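PDB 3KKG: putative SnoaL-like polyketide cyclase from Jannaschia sp., which probably acts as a polyketide cyclase of the SnoaL type, within the NTF2-like superfamily, closing a ring in a substrate not yet defined here. Local coordinates for residues F19-G24 and R30-E35; E13-L18 and D83-Q88. One frame throughout, in Å; residues are numbered along the deposited sequence.

Both contacts belong to the helical side of an NTF2-like alpha+beta fold, and their centres lie about 12 Å apart. Interaction 2 seats helix 6-16 on strand 84-94 of the curved sheet. Interaction 1 lies along the chain inside the loop that interaction 2 closes, and it ties the turn after that helix to helix 29-36. The two meet directly. G22 N lies 2.8 Å from R17 O, a probable hydrogen bond. W33 CD1 packs 3.7 Å from L18 CD2, and F19 CZ lies 3.7 Å from V87 CG1. In relatives the cone between helices and sheet holds the active site; neither contact is assigned to that site.

Interaction 1 of 2, residues F19-G24 and R30-E35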
ATOM      1  N   PHE A  19      -9.609   9.191  10.162  1.00 16.80           N
ATOM      2  CA  PHE A  19     -10.504   8.184   9.629  1.00 16.91           C
ATOM      3  C   PHE A  19     -11.928   8.319  10.193  1.00 19.30           C
ATOM      4  O   PHE A  19     -12.784   7.507   9.853  1.00 18.68           O
ATOM      5  CB  PHE A  19      -9.955   6.768   9.843  1.00 18.07           C
ATOM      6  CG  PHE A  19      -8.675   6.540   9.064  1.00 17.71           C
ATOM      7  CD1 PHE A  19      -7.454   6.975   9.558  1.00 17.98           C
ATOM      8  CD2 PHE A  19      -8.744   6.051   7.784  1.00 21.25           C
ATOM      9  CE1 PHE A  19      -6.315   6.820   8.798  1.00 18.76           C
ATOM     10  CE2 PHE A  19      -7.575   5.881   7.017  1.00 24.59           C
ATOM     11  CZ  PHE A  19      -6.385   6.298   7.534  1.00 21.57           C
ATOM     12  N   ASP A  20     -12.141   9.336  11.030  1.00 18.53           N
ATOM     13  CA  ASP A  20     -13.457   9.608  11.640  1.00 19.01           C
ATOM     14  C   ASP A  20     -13.765  11.082  11.423  1.00 17.77           C
ATOM     15  O   ASP A  20     -14.276  11.459  10.356  1.00 18.39           O
ATOM     16  CB  ASP A  20     -13.450   9.160  13.117  1.00 18.20           C
ATOM     17  CG  ASP A  20     -14.753   9.442  13.814  1.00 19.08           C
ATOM     18  OD1 ASP A  20     -15.781   9.376  13.147  1.00 23.32           O
ATOM     19  OD2 ASP A  20     -14.671   9.588  15.043  1.00 25.98           O
ATOM     20  N   GLU A  21     -13.470  11.935  12.395  1.00 19.31           N
ATOM     21  CA  GLU A  21     -13.789  13.363  12.249  1.00 19.30           C
ATOM     22  C   GLU A  21     -13.022  14.062  11.102  1.00 19.14           C
ATOM     23  O   GLU A  21     -13.476  15.071  10.553  1.00 19.30           O
ATOM     24  CB  GLU A  21     -13.557  14.118  13.546  1.00 21.44           C
ATOM     25  CG  GLU A  21     -12.186  13.982  14.187  1.00 27.06           C
ATOM     26  CD  GLU A  21     -12.107  12.895  15.283  1.00 29.50           C
ATOM     27  OE1 GLU A  21     -12.460  11.703  15.053  1.00 25.57           O
ATOM     28  OE2 GLU A  21     -11.666  13.245  16.402  1.00 36.53           O
ATOM     29  N   GLY A  22     -11.850  13.523  10.746  1.00 18.00           N
ATOM     30  CA  GLY A  22     -11.017  14.065   9.673  1.00 17.51           C
ATOM     31  C   GLY A  22     -11.170  13.348   8.346  1.00 19.34           C
ATOM     32  O   GLY A  22     -10.391  13.571   7.426  1.00 19.47           O
ATOM     33  N   TRP A  23     -12.166  12.479   8.237  1.00 17.79           N
ATOM     34  CA  TRP A  23     -12.427  11.734   6.974  1.00 18.60           C
ATOM     35  C   TRP A  23     -13.155  12.651   5.990  1.00 19.00           C
ATOM     36  O   TRP A  23     -14.101  13.352   6.390  1.00 18.38           O
ATOM     37  CB  TRP A  23     -13.290  10.517   7.259  1.00 17.23           C
ATOM     38  CG  TRP A  23     -13.570   9.637   6.095  1.00 17.52           C
ATOM     39  CD1 TRP A  23     -14.797   9.331   5.612  1.00 18.66           C
ATOM     40  CD2 TRP A  23     -12.618   8.945   5.264  1.00 19.53           C
ATOM     41  NE1 TRP A  23     -14.682   8.479   4.539  1.00 18.96           N
ATOM     42  CE2 TRP A  23     -13.361   8.230   4.304  1.00 18.94           C
ATOM     43  CE3 TRP A  23     -11.221   8.853   5.248  1.00 19.79           C
ATOM     44  CZ2 TRP A  23     -12.765   7.459   3.324  1.00 18.32           C
ATOM     45  CZ3 TRP A  23     -10.630   8.068   4.286  1.00 20.20           C
ATOM     46  CH2 TRP A  23     -11.429   7.362   3.347  1.00 18.48           C
ATOM     47  N   GLY A  24     -12.755  12.589   4.721  1.00 18.40           N
ATOM     48  CA  GLY A  24     -13.209  13.583   3.752  1.00 19.32           C
ATOM     49  C   GLY A  24     -14.694  13.547   3.456  1.00 20.66           C
ATOM     50  O   GLY A  24     -15.243  14.494   2.856  1.00 23.30           O
ATOM     51  N   ARG A  30     -11.618  19.363   7.211  1.00 17.72           N
ATOM     52  CA  ARG A  30     -10.499  20.212   6.883  1.00 19.94           C
ATOM     53  C   ARG A  30      -9.847  20.762   8.113  1.00 19.70           C
ATOM     54  O   ARG A  30      -8.631  20.872   8.186  1.00 22.55           O
ATOM     55  CB  ARG A  30     -10.933  21.329   5.939  1.00 20.25           C
ATOM     56  CG  ARG A  30     -11.279  20.847   4.525  1.00 19.56           C
ATOM     57  CD  ARG A  30     -11.713  22.048   3.729  1.00 20.77           C
ATOM     58  NE  ARG A  30     -12.028  21.787   2.337  1.00 23.16           N
ATOM     59  CZ  ARG A  30     -13.144  21.211   1.897  1.00 23.44           C
ATOM     60  NH1 ARG A  30     -14.059  20.755   2.742  1.00 23.65           N
ATOM     61  NH2 ARG A  30     -13.339  21.098   0.590  1.00 24.85           N
ATOM     62  N   ASP A  31     -10.668  21.183   9.074  1.00 22.91           N
ATOM     63  CA  ASP A  31     -10.128  21.740  10.292  1.00 21.70           C
ATOM     64  C   ASP A  31      -9.401  20.681  11.101  1.00 19.39           C
ATOM     65  O   ASP A  31      -8.415  20.992  11.766  1.00 19.87           O
ATOM     66  CB  ASP A  31     -11.217  22.435  11.099  1.00 25.33           C
ATOM     67  CG  ASP A  31     -11.682  23.728  10.448  1.00 28.40           C
ATOM     68  OD1 ASP A  31     -10.873  24.425   9.755  1.00 26.19           O
ATOM     69  OD2 ASP A  31     -12.864  24.072  10.653  1.00 39.87           O
ATOM     70  N   VAL A  32      -9.828  19.420  10.988  1.00 20.12           N
ATOM     71  CA  VAL A  32      -9.113  18.320  11.653  1.00 19.05           C
ATOM     72  C   VAL A  32      -7.731  18.144  10.981  1.00 20.26           C
ATOM     73  O   VAL A  32      -6.710  17.966  11.633  1.00 18.61           O
ATOM     74  CB  VAL A  32      -9.904  16.970  11.634  1.00 18.74           C
ATOM     75  CG1 VAL A  32      -9.037  15.811  12.207  1.00 20.48           C
ATOM     76  CG2 VAL A  32     -11.229  17.097  12.401  1.00 22.66           C
ATOM     77  N   TRP A  33      -7.708  18.180   9.656  1.00 17.75           N
ATOM     78  CA  TRP A  33      -6.431  18.143   8.955  1.00 18.60           C
ATOM     79  C   TRP A  33      -5.517  19.308   9.390  1.00 20.04           C
ATOM     80  O   TRP A  33      -4.334  19.120   9.653  1.00 19.24           O
ATOM     81  CB  TRP A  33      -6.631  18.162   7.441  1.00 18.78           C
ATOM     82  CG  TRP A  33      -6.993  16.841   6.825  1.00 17.65           C
ATOM     83  CD1 TRP A  33      -7.885  15.940   7.299  1.00 18.35           C
ATOM     84  CD2 TRP A  33      -6.472  16.284   5.615  1.00 17.47           C
ATOM     85  NE1 TRP A  33      -7.936  14.837   6.475  1.00 18.17           N
ATOM     86  CE2 TRP A  33      -7.086  15.023   5.438  1.00 17.03           C
ATOM     87  CE3 TRP A  33      -5.530  16.705   4.670  1.00 17.90           C
ATOM     88  CZ2 TRP A  33      -6.812  14.205   4.348  1.00 17.49           C
ATOM     89  CZ3 TRP A  33      -5.253  15.891   3.608  1.00 19.43           C
ATOM     90  CH2 TRP A  33      -5.907  14.681   3.436  1.00 18.10           C
ATOM     91  N   ARG A  34      -6.077  20.511   9.483  1.00 21.09           N
ATOM     92  CA  ARG A  34      -5.272  21.678   9.869  1.00 21.67           C
ATOM     93  C   ARG A  34      -4.701  21.588  11.282  1.00 21.64           C
ATOM     94  O   ARG A  34      -3.618  22.095  11.537  1.00 25.46           O
ATOM     95  CB  ARG A  34      -6.061  22.969   9.693  1.00 22.16           C
ATOM     96  CG  ARG A  34      -6.375  23.263   8.243  1.00 21.31           C
ATOM     97  CD  ARG A  34      -7.152  24.540   8.060  1.00 22.95           C
ATOM     98  NE  ARG A  34      -7.490  24.740   6.645  1.00 20.82           N
ATOM     99  CZ  ARG A  34      -8.722  24.718   6.131  1.00 21.28           C
ATOM    100  NH1 ARG A  34      -9.801  24.531   6.883  1.00 25.45           N
ATOM    101  NH2 ARG A  34      -8.880  24.893   4.833  1.00 25.45           N
ATOM    102  N   GLU A  35      -5.405  20.920  12.189  1.00 21.89           N
ATOM    103  CA  GLU A  35      -4.872  20.707  13.539  1.00 23.08           C
ATOM    104  C   GLU A  35      -3.918  19.517  13.688  1.00 22.73           C
ATOM    105  O   GLU A  35      -3.147  19.447  14.635  1.00 24.41           O
ATOM    106  CB  GLU A  35      -5.988  20.632  14.560  1.00 27.97           C
ATOM    107  CG  GLU A  35      -6.934  19.460  14.526  1.00 30.45           C
ATOM    108  CD  GLU A  35      -8.092  19.668  15.529  1.00 36.13           C
ATOM    109  OE1 GLU A  35      -7.795  19.873  16.724  1.00 43.50           O
ATOM    110  OE2 GLU A  35      -9.280  19.676  15.122  1.00 46.43           O
TER
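This is a buried turn-to-helix contact, made of one hydrogen bond and a small apolar patch, where the loop after helix 6-16 meets helix 29-36. The loop makes a type I beta turn from D20 to W23, and G22 comes closest to the helix, its CA 5.1 Å from that of V32. W33 supplies the polar link. Its NE1 donates to G22 O at 2.9 Å, with an N-H...O angle of 138°. The bond is bent, but G22 O lies near the indole plane, at the ring edge, and the donor lies in the carbonyl plane. V32 points at the turn and divides its two methyls. CG1, anti to the backbone N (chi1 174°), packs on G22 CA at 3.7 Å, on the side where other residues carry a side chain. CG2 meets E21 CG, also at 3.7 Å, and the two side chains cross at about a right angle. The carboxylate of E21 turns to R17 in a salt bridge. Along its own helix W33 meets W29 edge-to-face, and it also touches I58 of helix 54-67. A phenylalanine in place of W33 would probably keep some of the packing but leave G22 O without its indole donor. The bent bond thus satisfies a buried carbonyl, while the methyls of V32 pack elsewhere on the turn, against G22 CA and E21.

Interaction 2 of 2, residues E13-L18 and D83-Q88; sequences ETVLRL and DNVVVQ
Helix 6-16 lies over strand 84-94 with V15 nearest V85, their CA atoms 7.6 Å apart, a spacing bridged by side chains. V15, V85 and V87 carry the contact. V15 points from the helix at the strand. V85 and V87, two residues apart, point back from the same face of the sheet, while V86 between them points away. V15 CG1 reaches both strand valines: it lies 4.1 Å from V85 CG1 and 3.9 Å from V87 CG2. The two meetings differ. V15 and V85 approach tip to tip, whereas V15 and V87 slide past each other in opposite directions. In V87 a chi1 of -179° sets CG1 anti to the backbone N, which leaves CG2 to meet V15. The other methyl of V15, CG2, lies 4.2 Å from V85 CB.

F117 of strand 108-120 also packs on V15, and V80 of strand 72-81 lies against V85. On the opposite face of the strand, V86 packs on L116 of the second subunit, and Q88 OE1 is hydrogen-bonded to R128 of that subunit. The strand thus has one face under the helix and the other at the dimer interface. A polar tie also exists, since D83 OD1 is hydrogen-bonded to N11 ND2 and joins the helix to the turn before the strand. Among V15, V85 and V87 themselves the contact is wholly apolar: methyl groups meet at van der Waals distance, and their hold comes from burial and shape rather than from directed bonds.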
ATOM      1  N   GLU A  13      -3.461   7.515  18.046  1.00 16.17           N
ATOM      2  CA  GLU A  13      -4.683   8.256  18.361  1.00 17.47           C
ATOM      3  C   GLU A  13      -4.865   9.454  17.422  1.00 17.36           C
ATOM      4  O   GLU A  13      -5.971   9.724  16.880  1.00 18.06           O
ATOM      5  CB  GLU A  13      -4.690   8.680  19.829  1.00 18.35           C
ATOM      6  CG  GLU A  13      -4.799   7.482  20.815  1.00 23.08           C
ATOM      7  CD  GLU A  13      -4.810   7.908  22.290  1.00 27.37           C
ATOM      8  OE1 GLU A  13      -5.253   9.039  22.568  1.00 38.02           O
ATOM      9  OE2 GLU A  13      -4.466   7.083  23.156  1.00 30.63           O
ATOM     10  N   THR A  14      -3.794  10.189  17.222  1.00 16.68           N
ATOM     11  CA  THR A  14      -3.818  11.347  16.328  1.00 16.16           C
ATOM     12  C   THR A  14      -4.161  10.941  14.897  1.00 15.21           C
ATOM     13  O   THR A  14      -5.042  11.562  14.271  1.00 18.85           O
ATOM     14  CB  THR A  14      -2.491  12.098  16.423  1.00 18.93           C
ATOM     15  OG1 THR A  14      -2.388  12.660  17.740  1.00 19.14           O
ATOM     16  CG2 THR A  14      -2.327  13.191  15.314  1.00 18.69           C
ATOM     17  N   VAL A  15      -3.507   9.910  14.377  1.00 16.67           N
ATOM     18  CA  VAL A  15      -3.791   9.474  13.016  1.00 16.04           C
ATOM     19  C   VAL A  15      -5.208   8.941  12.829  1.00 17.03           C
ATOM     20  O   VAL A  15      -5.883   9.206  11.823  1.00 17.76           O
ATOM     21  CB  VAL A  15      -2.764   8.406  12.561  1.00 17.93           C
ATOM     22  CG1 VAL A  15      -3.291   7.656  11.389  1.00 19.26           C
ATOM     23  CG2 VAL A  15      -1.414   9.080  12.323  1.00 19.86           C
ATOM     24  N   LEU A  16      -5.703   8.200  13.824  1.00 16.89           N
ATOM     25  CA  LEU A  16      -7.017   7.592  13.660  1.00 17.06           C
ATOM     26  C   LEU A  16      -8.164   8.634  13.559  1.00 16.75           C
ATOM     27  O   LEU A  16      -9.232   8.349  12.993  1.00 17.35           O
ATOM     28  CB  LEU A  16      -7.298   6.516  14.709  1.00 16.69           C
ATOM     29  CG  LEU A  16      -6.634   5.178  14.433  1.00 17.12           C
ATOM     30  CD1 LEU A  16      -6.850   4.226  15.635  1.00 17.67           C
ATOM     31  CD2 LEU A  16      -7.118   4.564  13.121  1.00 20.41           C
ATOM     32  N   ARG A  17      -7.940   9.833  14.090  1.00 17.51           N
ATOM     33  CA  ARG A  17      -8.917  10.915  13.925  1.00 17.34           C
ATOM     34  C   ARG A  17      -9.166  11.208  12.462  1.00 17.52           C
ATOM     35  O   ARG A  17     -10.281  11.581  12.086  1.00 17.89           O
ATOM     36  CB  ARG A  17      -8.459  12.189  14.624  1.00 20.32           C
ATOM     37  CG  ARG A  17      -8.317  12.072  16.093  1.00 21.09           C
ATOM     38  CD  ARG A  17      -8.037  13.408  16.779  1.00 25.40           C
ATOM     39  NE  ARG A  17      -9.139  14.351  16.560  1.00 28.43           N
ATOM     40  CZ  ARG A  17      -9.003  15.653  16.329  1.00 33.41           C
ATOM     41  NH1 ARG A  17      -7.808  16.231  16.274  1.00 37.35           N
ATOM     42  NH2 ARG A  17     -10.091  16.397  16.166  1.00 29.90           N
ATOM     43  N   LEU A  18      -8.161  10.966  11.607  1.00 16.69           N
ATOM     44  CA  LEU A  18      -8.301  11.231  10.187  1.00 16.89           C
ATOM     45  C   LEU A  18      -9.232  10.257   9.477  1.00 17.11           C
ATOM     46  O   LEU A  18      -9.624  10.483   8.344  1.00 20.21           O
ATOM     47  CB  LEU A  18      -6.928  11.191   9.514  1.00 17.61           C
ATOM     48  CG  LEU A  18      -5.902  12.200  10.050  1.00 18.50           C
ATOM     49  CD1 LEU A  18      -4.508  11.976   9.494  1.00 20.06           C
ATOM     50  CD2 LEU A  18      -6.423  13.661   9.756  1.00 18.42           C
ATOM     51  N   ASP A  83       7.527   6.848  14.894  1.00 18.23           N
ATOM     52  CA  ASP A  83       6.819   7.904  14.193  1.00 18.63           C
ATOM     53  C   ASP A  83       6.210   7.462  12.827  1.00 17.98           C
ATOM     54  O   ASP A  83       5.827   8.286  12.010  1.00 18.36           O
ATOM     55  CB  ASP A  83       7.746   9.118  14.037  1.00 19.68           C
ATOM     56  CG  ASP A  83       7.849   9.928  15.288  1.00 21.07           C
ATOM     57  OD1 ASP A  83       6.885   9.991  16.090  1.00 23.01           O
ATOM     58  OD2 ASP A  83       8.904  10.573  15.489  1.00 22.59           O
ATOM     59  N   ASN A  84       6.115   6.144  12.598  1.00 18.12           N
ATOM     60  CA  ASN A  84       5.480   5.591  11.406  1.00 17.60           C
ATOM     61  C   ASN A  84       4.242   4.848  11.796  1.00 17.71           C
ATOM     62  O   ASN A  84       4.302   3.958  12.613  1.00 18.75           O
ATOM     63  CB  ASN A  84       6.402   4.603  10.693  1.00 18.56           C
ATOM     64  CG  ASN A  84       7.672   5.293  10.173  1.00 22.63           C
ATOM     65  OD1 ASN A  84       7.664   5.863   9.097  1.00 29.64           O
ATOM     66  ND2 ASN A  84       8.697   5.325  10.977  1.00 27.84           N
ATOM     67  N   VAL A  85       3.081   5.270  11.238  1.00 16.76           N
ATOM     68  CA  VAL A  85       1.805   4.628  11.480  1.00 17.69           C
ATOM     69  C   VAL A  85       1.246   4.176  10.142  1.00 17.32           C
ATOM     70  O   VAL A  85       1.145   4.977   9.186  1.00 18.29           O
ATOM     71  CB  VAL A  85       0.799   5.571  12.163  1.00 17.75           C
ATOM     72  CG1 VAL A  85      -0.493   4.813  12.371  1.00 19.11           C
ATOM     73  CG2 VAL A  85       1.355   6.066  13.507  1.00 17.97           C
ATOM     74  N   VAL A  86       0.850   2.916  10.082  1.00 16.86           N
ATOM     75  CA  VAL A  86       0.312   2.311   8.874  1.00 18.15           C
ATOM     76  C   VAL A  86      -1.089   1.866   9.156  1.00 17.44           C
ATOM     77  O   VAL A  86      -1.351   1.176  10.138  1.00 18.45           O
ATOM     78  CB  VAL A  86       1.171   1.079   8.441  1.00 19.14           C
ATOM     79  CG1 VAL A  86       0.581   0.426   7.163  1.00 20.10           C
ATOM     80  CG2 VAL A  86       2.669   1.479   8.304  1.00 19.96           C
ATOM     81  N   VAL A  87      -2.049   2.339   8.386  1.00 16.74           N
ATOM     82  CA  VAL A  87      -3.454   2.043   8.542  1.00 16.51           C
ATOM     83  C   VAL A  87      -3.937   1.313   7.306  1.00 16.96           C
ATOM     84  O   VAL A  87      -3.885   1.860   6.212  1.00 17.39           O
ATOM     85  CB  VAL A  87      -4.295   3.308   8.803  1.00 16.86           C
ATOM     86  CG1 VAL A  87      -5.763   2.924   8.983  1.00 18.39           C
ATOM     87  CG2 VAL A  87      -3.776   4.069  10.017  1.00 19.08           C
ATOM     88  N   GLN A  88      -4.446   0.107   7.456  1.00 16.80           N
ATOM     89  CA  GLN A  88      -5.120  -0.568   6.345  1.00 17.22           C
ATOM     90  C   GLN A  88      -6.615  -0.469   6.572  1.00 17.56           C
ATOM     91  O   GLN A  88      -7.097  -0.623   7.704  1.00 16.98           O
ATOM     92  CB  GLN A  88      -4.757  -2.010   6.331  1.00 17.94           C
ATOM     93  CG  GLN A  88      -3.263  -2.307   6.014  1.00 18.53           C
ATOM     94  CD  GLN A  88      -3.040  -3.774   5.842  1.00 21.47           C
ATOM     95  OE1 GLN A  88      -3.517  -4.345   4.882  1.00 22.57           O
ATOM     96  NE2 GLN A  88      -2.356  -4.380   6.758  1.00 22.56           N
TER